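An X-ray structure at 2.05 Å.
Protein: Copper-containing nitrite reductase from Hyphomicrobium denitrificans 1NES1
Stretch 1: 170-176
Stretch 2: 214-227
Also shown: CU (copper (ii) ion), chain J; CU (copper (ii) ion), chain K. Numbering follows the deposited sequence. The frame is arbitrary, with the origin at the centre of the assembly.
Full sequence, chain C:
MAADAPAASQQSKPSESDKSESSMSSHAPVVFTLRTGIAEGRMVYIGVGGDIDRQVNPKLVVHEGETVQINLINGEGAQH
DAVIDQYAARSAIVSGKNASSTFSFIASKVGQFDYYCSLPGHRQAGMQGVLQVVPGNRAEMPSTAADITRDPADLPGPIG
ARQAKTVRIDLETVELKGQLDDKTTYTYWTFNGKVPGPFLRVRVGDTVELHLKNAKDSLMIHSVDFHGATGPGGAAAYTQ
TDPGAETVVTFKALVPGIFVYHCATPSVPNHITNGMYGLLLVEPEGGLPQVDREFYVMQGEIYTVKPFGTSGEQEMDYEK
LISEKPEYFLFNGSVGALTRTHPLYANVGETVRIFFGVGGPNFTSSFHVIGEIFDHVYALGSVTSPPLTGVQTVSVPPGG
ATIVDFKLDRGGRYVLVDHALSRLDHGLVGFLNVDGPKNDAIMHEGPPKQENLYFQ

Stretch 1, residues 170-176: DLETVEL
Stretch 2, residues 214-227: NAKDSLMIHSVDFH

Residues 170-176 form one extended β-strand, part of a longer strand, with phi from -88° to -125° through E175 and -164° at L176, and psi between 117° and 151°. The second stretch is mostly loop, apart from a short strand at D225-F226. The two backbones meet in parallel at a single β-bridge, T173 with N214, whose CA atoms lie 4.7 Å apart. There A215 N donates to T173 O at 3.0 Å and 168°, a nearly straight bond. The second stretch then leaves the strand: a type I turn runs from A215 to S218, with K216 at -52°/-39° and D217 at -90°/8°, closed by S218 N donating to A215 O at 3.3 Å. At its last residue, S218 CA lies 5.6 Å from E175 CA, and beyond the turn L219 (-82°/-35°) precedes more extended residues from M220 to V224.

E175 makes the densest set of contacts. Its CA-to-CB bond points toward the second stretch, and an m, t rotamer with chi3 of 175° extends the carboxylate to the chain just after the turn. OE2 accepts from L219 N at 2.7 Å, while OE1 accepts from M220 N and from H222 NE2, each at 2.9 Å. Successive backbone amides thus converge on one carboxylate. H222 (chi1 m, chi2 -72°) presents its ring edge to E175 OE1; with NE2 so engaged, ND1 binds the chain J copper at 2.0 Å, linking the strand to the metal site through the imidazole.

T173, in the p rotamer, lies on the same face of the sheet as N214 and donates from OG1 to N214 OD1 at 2.8 Å. The same OG1 packs 3.3 Å from H222 CB. N214 is t with chi2 of 4°, and its amide also braces its own loop, ND2 donating to M220 O at 2.9 Å.

One water joins the strand to the turn. Water 1 accepts from E175 N at 2.8 Å, donates to D217 OD1 at 2.6 Å (D217 chi1 p), and lies 2.4 Å from S218 OG (S218 chi1 m).

Apolar contacts are modest. V174 (t) directs its CA-to-CB bond away, yet its CG2 comes within 4.3 Å of A215 CB. L171 (m, t) has its CA-to-CB bond directed toward the second stretch and places CD1 4.2 Å from F226 CZ, the Phe being m with chi2 of -87°. Farther along, H227 (m) binds the chain K copper through NE2 at 2.0 Å, remote from the strand.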

ATOM      1  N   ASP C 170      -8.310 -18.843 -51.353  1.00 50.42           N
ATOM      2  CA  ASP C 170      -7.425 -17.677 -51.095  1.00 57.08           C
ATOM      3  C   ASP C 170      -7.774 -17.057 -49.745  1.00 55.90           C
ATOM      4  O   ASP C 170      -8.898 -16.575 -49.611  1.00 54.85           O
ATOM      5  CB  ASP C 170      -7.539 -16.659 -52.227  1.00 59.49           C
ATOM      6  CG  ASP C 170      -6.848 -17.188 -53.462  1.00 62.80           C
ATOM      7  OD1 ASP C 170      -5.610 -17.324 -53.425  1.00 65.20           O
ATOM      8  OD2 ASP C 170      -7.563 -17.555 -54.405  1.00 70.21           O
ATOM      9  N   LEU C 171      -6.826 -17.080 -48.806  1.00 55.45           N
ATOM     10  CA  LEU C 171      -6.899 -16.362 -47.506  1.00 51.14           C
ATOM     11  C   LEU C 171      -5.832 -15.264 -47.466  1.00 52.98           C
ATOM     12  O   LEU C 171      -4.689 -15.517 -47.927  1.00 54.37           O
ATOM     13  CB  LEU C 171      -6.681 -17.357 -46.366  1.00 47.83           C
ATOM     14  CG  LEU C 171      -7.794 -18.380 -46.158  1.00 47.23           C
ATOM     15  CD1 LEU C 171      -7.374 -19.394 -45.101  1.00 44.98           C
ATOM     16  CD2 LEU C 171      -9.121 -17.702 -45.806  1.00 42.52           C
ATOM     17  N   GLU C 172      -6.199 -14.100 -46.922  1.00 49.33           N
ATOM     18  CA  GLU C 172      -5.276 -12.974 -46.634  1.00 51.00           C
ATOM     19  C   GLU C 172      -5.325 -12.647 -45.137  1.00 51.84           C
ATOM     20  O   GLU C 172      -6.434 -12.380 -44.609  1.00 50.61           O
ATOM     21  CB  GLU C 172      -5.637 -11.743 -47.466  1.00 57.07           C
ATOM     22  CG  GLU C 172      -4.531 -10.702 -47.490  1.00 63.33           C
ATOM     23  CD  GLU C 172      -4.891  -9.355 -48.094  1.00 64.51           C
ATOM     24  OE1 GLU C 172      -3.952  -8.562 -48.325  1.00 70.84           O
ATOM     25  OE2 GLU C 172      -6.103  -9.082 -48.299  1.00 61.87           O
ATOM     26  N   THR C 173      -4.163 -12.657 -44.477  1.00 52.97           N
ATOM     27  CA  THR C 173      -4.020 -12.308 -43.042  1.00 51.01           C
ATOM     28  C   THR C 173      -3.804 -10.794 -42.966  1.00 49.85           C
ATOM     29  O   THR C 173      -2.822 -10.310 -43.557  1.00 50.46           O
ATOM     30  CB  THR C 173      -2.966 -13.194 -42.367  1.00 51.79           C
ATOM     31  OG1 THR C 173      -1.690 -13.002 -42.968  1.00 54.18           O
ATOM     32  CG2 THR C 173      -3.329 -14.663 -42.457  1.00 52.98           C
ATOM     33  N   VAL C 174      -4.743 -10.096 -42.327  1.00 43.53           N
ATOM     34  CA  VAL C 174      -4.794  -8.612 -42.215  1.00 44.50           C
ATOM     35  C   VAL C 174      -4.866  -8.216 -40.736  1.00 45.37           C
ATOM     36  O   VAL C 174      -5.786  -8.708 -40.041  1.00 44.24           O
ATOM     37  CB  VAL C 174      -5.994  -8.043 -42.981  1.00 43.50           C
ATOM     38  CG1 VAL C 174      -6.140  -6.548 -42.760  1.00 43.23           C
ATOM     39  CG2 VAL C 174      -5.914  -8.378 -44.462  1.00 45.10           C
ATOM     40  N   GLU C 175      -3.917  -7.380 -40.288  1.00 44.88           N
ATOM     41  CA  GLU C 175      -3.910  -6.733 -38.948  1.00 41.49           C
ATOM     42  C   GLU C 175      -4.563  -5.363 -39.120  1.00 44.17           C
ATOM     43  O   GLU C 175      -4.191  -4.635 -40.078  1.00 43.44           O
ATOM     44  CB  GLU C 175      -2.490  -6.621 -38.407  1.00 39.95           C
ATOM     45  CG  GLU C 175      -1.744  -7.943 -38.369  1.00 44.95           C
ATOM     46  CD  GLU C 175      -0.270  -7.848 -38.021  1.00 44.85           C
ATOM     47  OE1 GLU C 175       0.390  -8.893 -37.872  1.00 46.37           O
ATOM     48  OE2 GLU C 175       0.218  -6.732 -37.932  1.00 50.44           O
ATOM     49  N   LEU C 176      -5.571  -5.051 -38.312  1.00 45.04           N
ATOM     50  CA  LEU C 176      -6.325  -3.783 -38.491  1.00 48.48           C
ATOM     51  C   LEU C 176      -7.131  -3.469 -37.232  1.00 53.15           C
ATOM     52  O   LEU C 176      -7.498  -4.408 -36.507  1.00 47.23           O
ATOM     53  CB  LEU C 176      -7.219  -3.876 -39.731  1.00 49.23           C
ATOM     54  CG  LEU C 176      -8.614  -4.461 -39.515  1.00 52.02           C
ATOM     55  CD1 LEU C 176      -9.462  -4.303 -40.766  1.00 50.49           C
ATOM     56  CD2 LEU C 176      -8.555  -5.924 -39.130  1.00 48.63           C
ATOM     57  N   ASN C 214      -0.086 -12.968 -46.580  1.00 53.53           N
ATOM     58  CA  ASN C 214       0.064 -12.084 -45.384  1.00 47.82           C
ATOM     59  C   ASN C 214       0.262 -10.645 -45.867  1.00 46.60           C
ATOM     60  O   ASN C 214       1.255 -10.400 -46.563  1.00 43.03           O
ATOM     61  CB  ASN C 214       1.212 -12.525 -44.467  1.00 47.28           C
ATOM     62  CG  ASN C 214       1.212 -11.863 -43.102  1.00 47.13           C
ATOM     63  OD1 ASN C 214       0.303 -11.095 -42.769  1.00 43.99           O
ATOM     64  ND2 ASN C 214       2.238 -12.144 -42.315  1.00 41.09           N
ATOM     65  N   ALA C 215      -0.669  -9.745 -45.533  1.00 45.51           N
ATOM     66  CA  ALA C 215      -0.659  -8.336 -45.983  1.00 45.33           C
ATOM     67  C   ALA C 215       0.709  -7.713 -45.675  1.00 50.12           C
ATOM     68  O   ALA C 215       1.355  -8.158 -44.683  1.00 51.47           O
ATOM     69  CB  ALA C 215      -1.775  -7.557 -45.343  1.00 44.91           C
ATOM     70  N   LYS C 216       1.140  -6.786 -46.548  1.00 55.50           N
ATOM     71  CA  LYS C 216       2.397  -5.983 -46.506  1.00 60.49           C
ATOM     72  C   LYS C 216       2.533  -5.286 -45.141  1.00 52.47           C
ATOM     73  O   LYS C 216       3.651  -5.184 -44.626  1.00 48.76           O
ATOM     74  CB  LYS C 216       2.344  -4.806 -47.500  1.00 71.19           C
ATOM     75  CG  LYS C 216       2.576  -5.060 -48.984  1.00 74.70           C
ATOM     76  CD  LYS C 216       2.624  -3.733 -49.745  1.00 84.38           C
ATOM     77  CE  LYS C 216       1.800  -3.674 -51.017  1.00 87.28           C
ATOM     78  NZ  LYS C 216       2.519  -4.311 -52.142  1.00 97.19           N
ATOM     79  N   ASP C 217       1.415  -4.789 -44.604  1.00 48.99           N
ATOM     80  CA  ASP C 217       1.384  -3.892 -43.416  1.00 47.50           C
ATOM     81  C   ASP C 217       1.264  -4.718 -42.125  1.00 45.54           C
ATOM     82  O   ASP C 217       1.080  -4.146 -41.067  1.00 48.71           O
ATOM     83  CB  ASP C 217       0.276  -2.848 -43.565  1.00 44.81           C
ATOM     84  CG  ASP C 217      -1.140  -3.401 -43.568  1.00 48.82           C
ATOM     85  OD1 ASP C 217      -1.321  -4.646 -43.679  1.00 59.20           O
ATOM     86  OD2 ASP C 217      -2.059  -2.581 -43.466  1.00 50.99           O
ATOM     87  N   SER C 218       1.361  -6.033 -42.184  1.00 48.32           N
ATOM     88  CA  SER C 218       1.353  -6.890 -40.972  1.00 48.19           C
ATOM     89  C   SER C 218       2.693  -6.744 -40.243  1.00 50.05           C
ATOM     90  O   SER C 218       3.724  -6.712 -40.915  1.00 51.50           O
ATOM     91  CB  SER C 218       1.074  -8.317 -41.328  1.00 43.10           C
ATOM     92  OG  SER C 218      -0.265  -8.447 -41.760  1.00 48.16           O
ATOM     93  N   LEU C 219       2.677  -6.676 -38.919  1.00 45.29           N
ATOM     94  CA  LEU C 219       3.900  -6.771 -38.095  1.00 49.63           C
ATOM     95  C   LEU C 219       4.256  -8.248 -37.929  1.00 48.23           C
ATOM     96  O   LEU C 219       5.429  -8.568 -37.888  1.00 43.10           O
ATOM     97  CB  LEU C 219       3.656  -6.108 -36.736  1.00 56.41           C
ATOM     98  CG  LEU C 219       3.256  -4.627 -36.765  1.00 61.18           C
ATOM     99  CD1 LEU C 219       3.031  -4.095 -35.358  1.00 60.07           C
ATOM    100  CD2 LEU C 219       4.295  -3.768 -37.464  1.00 58.70           C
ATOM    101  N   MET C 220       3.265  -9.127 -37.834  1.00 47.53           N
ATOM    102  CA  MET C 220       3.508 -10.532 -37.421  1.00 49.20           C
ATOM    103  C   MET C 220       3.485 -11.471 -38.631  1.00 50.17           C
ATOM    104  O   MET C 220       2.753 -11.212 -39.607  1.00 52.44           O
ATOM    105  CB  MET C 220       2.464 -10.998 -36.403  1.00 47.38           C
ATOM    106  CG  MET C 220       2.273 -10.035 -35.262  1.00 46.56           C
ATOM    107  SD  MET C 220       3.830  -9.579 -34.503  1.00 45.86           S
ATOM    108  CE  MET C 220       3.196  -8.468 -33.242  1.00 47.16           C
ATOM    109  N   ILE C 221       4.281 -12.533 -38.539  1.00 51.41           N
ATOM    110  CA  ILE C 221       4.102 -13.791 -39.316  1.00 55.19           C
ATOM    111  C   ILE C 221       2.679 -14.305 -39.030  1.00 48.83           C
ATOM    112  O   ILE C 221       2.205 -14.163 -37.895  1.00 49.60           O
ATOM    113  CB  ILE C 221       5.218 -14.801 -38.945  1.00 61.23           C
ATOM    114  CG1 ILE C 221       6.620 -14.301 -39.323  1.00 54.32           C
ATOM    115  CG2 ILE C 221       4.934 -16.170 -39.548  1.00 65.80           C
ATOM    116  CD1 ILE C 221       7.761 -15.092 -38.705  1.00 50.91           C
ATOM    117  N   HIS C 222       1.982 -14.820 -40.037  1.00 51.22           N
ATOM    118  CA  HIS C 222       0.681 -15.526 -39.871  1.00 49.73           C
ATOM    119  C   HIS C 222       0.711 -16.883 -40.581  1.00 49.27           C
ATOM    120  O   HIS C 222       1.596 -17.112 -41.439  1.00 49.18           O
ATOM    121  CB  HIS C 222      -0.474 -14.649 -40.359  1.00 52.64           C
ATOM    122  CG  HIS C 222      -0.632 -13.439 -39.516  1.00 51.25           C
ATOM    123  ND1 HIS C 222      -1.121 -13.512 -38.246  1.00 45.85           N
ATOM    124  CD2 HIS C 222      -0.307 -12.149 -39.737  1.00 48.85           C
ATOM    125  CE1 HIS C 222      -1.120 -12.309 -37.718  1.00 49.47           C
ATOM    126  NE2 HIS C 222      -0.633 -11.452 -38.622  1.00 46.64           N
ATOM    127  N   SER C 223      -0.242 -17.742 -40.234  1.00 44.86           N
ATOM    128  CA  SER C 223      -0.306 -19.148 -40.682  1.00 49.35           C
ATOM    129  C   SER C 223      -1.761 -19.631 -40.628  1.00 51.72           C
ATOM    130  O   SER C 223      -2.653 -18.820 -40.310  1.00 49.85           O
ATOM    131  CB  SER C 223       0.601 -19.993 -39.826  1.00 49.96           C
ATOM    132  OG  SER C 223       0.155 -19.984 -38.476  1.00 47.92           O
ATOM    133  N   VAL C 224      -1.995 -20.905 -40.943  1.00 49.73           N
ATOM    134  CA  VAL C 224      -3.328 -21.530 -40.735  1.00 47.33           C
ATOM    135  C   VAL C 224      -3.148 -23.020 -40.461  1.00 46.95           C
ATOM    136  O   VAL C 224      -2.329 -23.666 -41.135  1.00 47.51           O
ATOM    137  CB  VAL C 224      -4.267 -21.258 -41.915  1.00 45.87           C
ATOM    138  CG1 VAL C 224      -3.715 -21.808 -43.210  1.00 47.29           C
ATOM    139  CG2 VAL C 224      -5.657 -21.794 -41.646  1.00 50.37           C
ATOM    140  N   ASP C 225      -3.856 -23.486 -39.435  1.00 47.42           N
ATOM    141  CA  ASP C 225      -4.087 -24.899 -39.063  1.00 45.99           C
ATOM    142  C   ASP C 225      -5.577 -25.112 -39.305  1.00 47.35           C
ATOM    143  O   ASP C 225      -6.367 -24.339 -38.728  1.00 48.56           O
ATOM    144  CB  ASP C 225      -3.640 -25.131 -37.614  1.00 52.63           C
ATOM    145  CG  ASP C 225      -4.130 -26.395 -36.928  1.00 55.15           C
ATOM    146  OD1 ASP C 225      -4.759 -27.212 -37.606  1.00 64.33           O
ATOM    147  OD2 ASP C 225      -3.875 -26.542 -35.697  1.00 62.08           O
ATOM    148  N   PHE C 226      -5.927 -26.034 -40.212  1.00 50.79           N
ATOM    149  CA  PHE C 226      -7.312 -26.540 -40.422  1.00 50.02           C
ATOM    150  C   PHE C 226      -7.484 -27.865 -39.672  1.00 53.34           C
ATOM    151  O   PHE C 226      -6.689 -28.810 -39.913  1.00 53.52           O
ATOM    152  CB  PHE C 226      -7.596 -26.814 -41.896  1.00 46.41           C
ATOM    153  CG  PHE C 226      -7.350 -25.659 -42.819  1.00 42.23           C
ATOM    154  CD1 PHE C 226      -8.339 -24.722 -43.048  1.00 40.71           C
ATOM    155  CD2 PHE C 226      -6.142 -25.538 -43.479  1.00 43.80           C
ATOM    156  CE1 PHE C 226      -8.136 -23.686 -43.935  1.00 41.89           C
ATOM    157  CE2 PHE C 226      -5.928 -24.482 -44.346  1.00 45.06           C
ATOM    158  CZ  PHE C 226      -6.924 -23.561 -44.573  1.00 43.49           C
ATOM    159  N   HIS C 227      -8.501 -27.953 -38.813  1.00 54.51           N
ATOM    160  CA  HIS C 227      -8.792 -29.181 -38.031  1.00 56.66           C
ATOM    161  C   HIS C 227      -9.231 -30.297 -38.985  1.00 56.83           C
ATOM    162  O   HIS C 227      -9.211 -31.464 -38.539  1.00 58.95           O
ATOM    163  CB  HIS C 227      -9.782 -28.866 -36.906  1.00 59.68           C
ATOM    164  CG  HIS C 227      -9.153 -28.112 -35.785  1.00 64.79           C
ATOM    165  ND1 HIS C 227      -9.772 -27.972 -34.565  1.00 67.37           N
ATOM    166  CD2 HIS C 227      -7.952 -27.489 -35.688  1.00 63.75           C
ATOM    167  CE1 HIS C 227      -8.996 -27.268 -33.772  1.00 70.66           C
ATOM    168  NE2 HIS C 227      -7.872 -26.960 -34.435  1.00 69.48           N
TER
HETATM  169 CU    CU J 501      -1.723 -15.030 -37.032  1.00 45.57          CU
HETATM  170 CU    CU K 502      -6.322 -26.149 -33.389  0.70 53.22          CU
HETATM  171  O   HOH W   1      -1.755  -6.511 -41.855  1.00 40.85           O
HETATM  172  O   HOH W   2      -4.441 -26.931 -32.987  1.00 56.67           O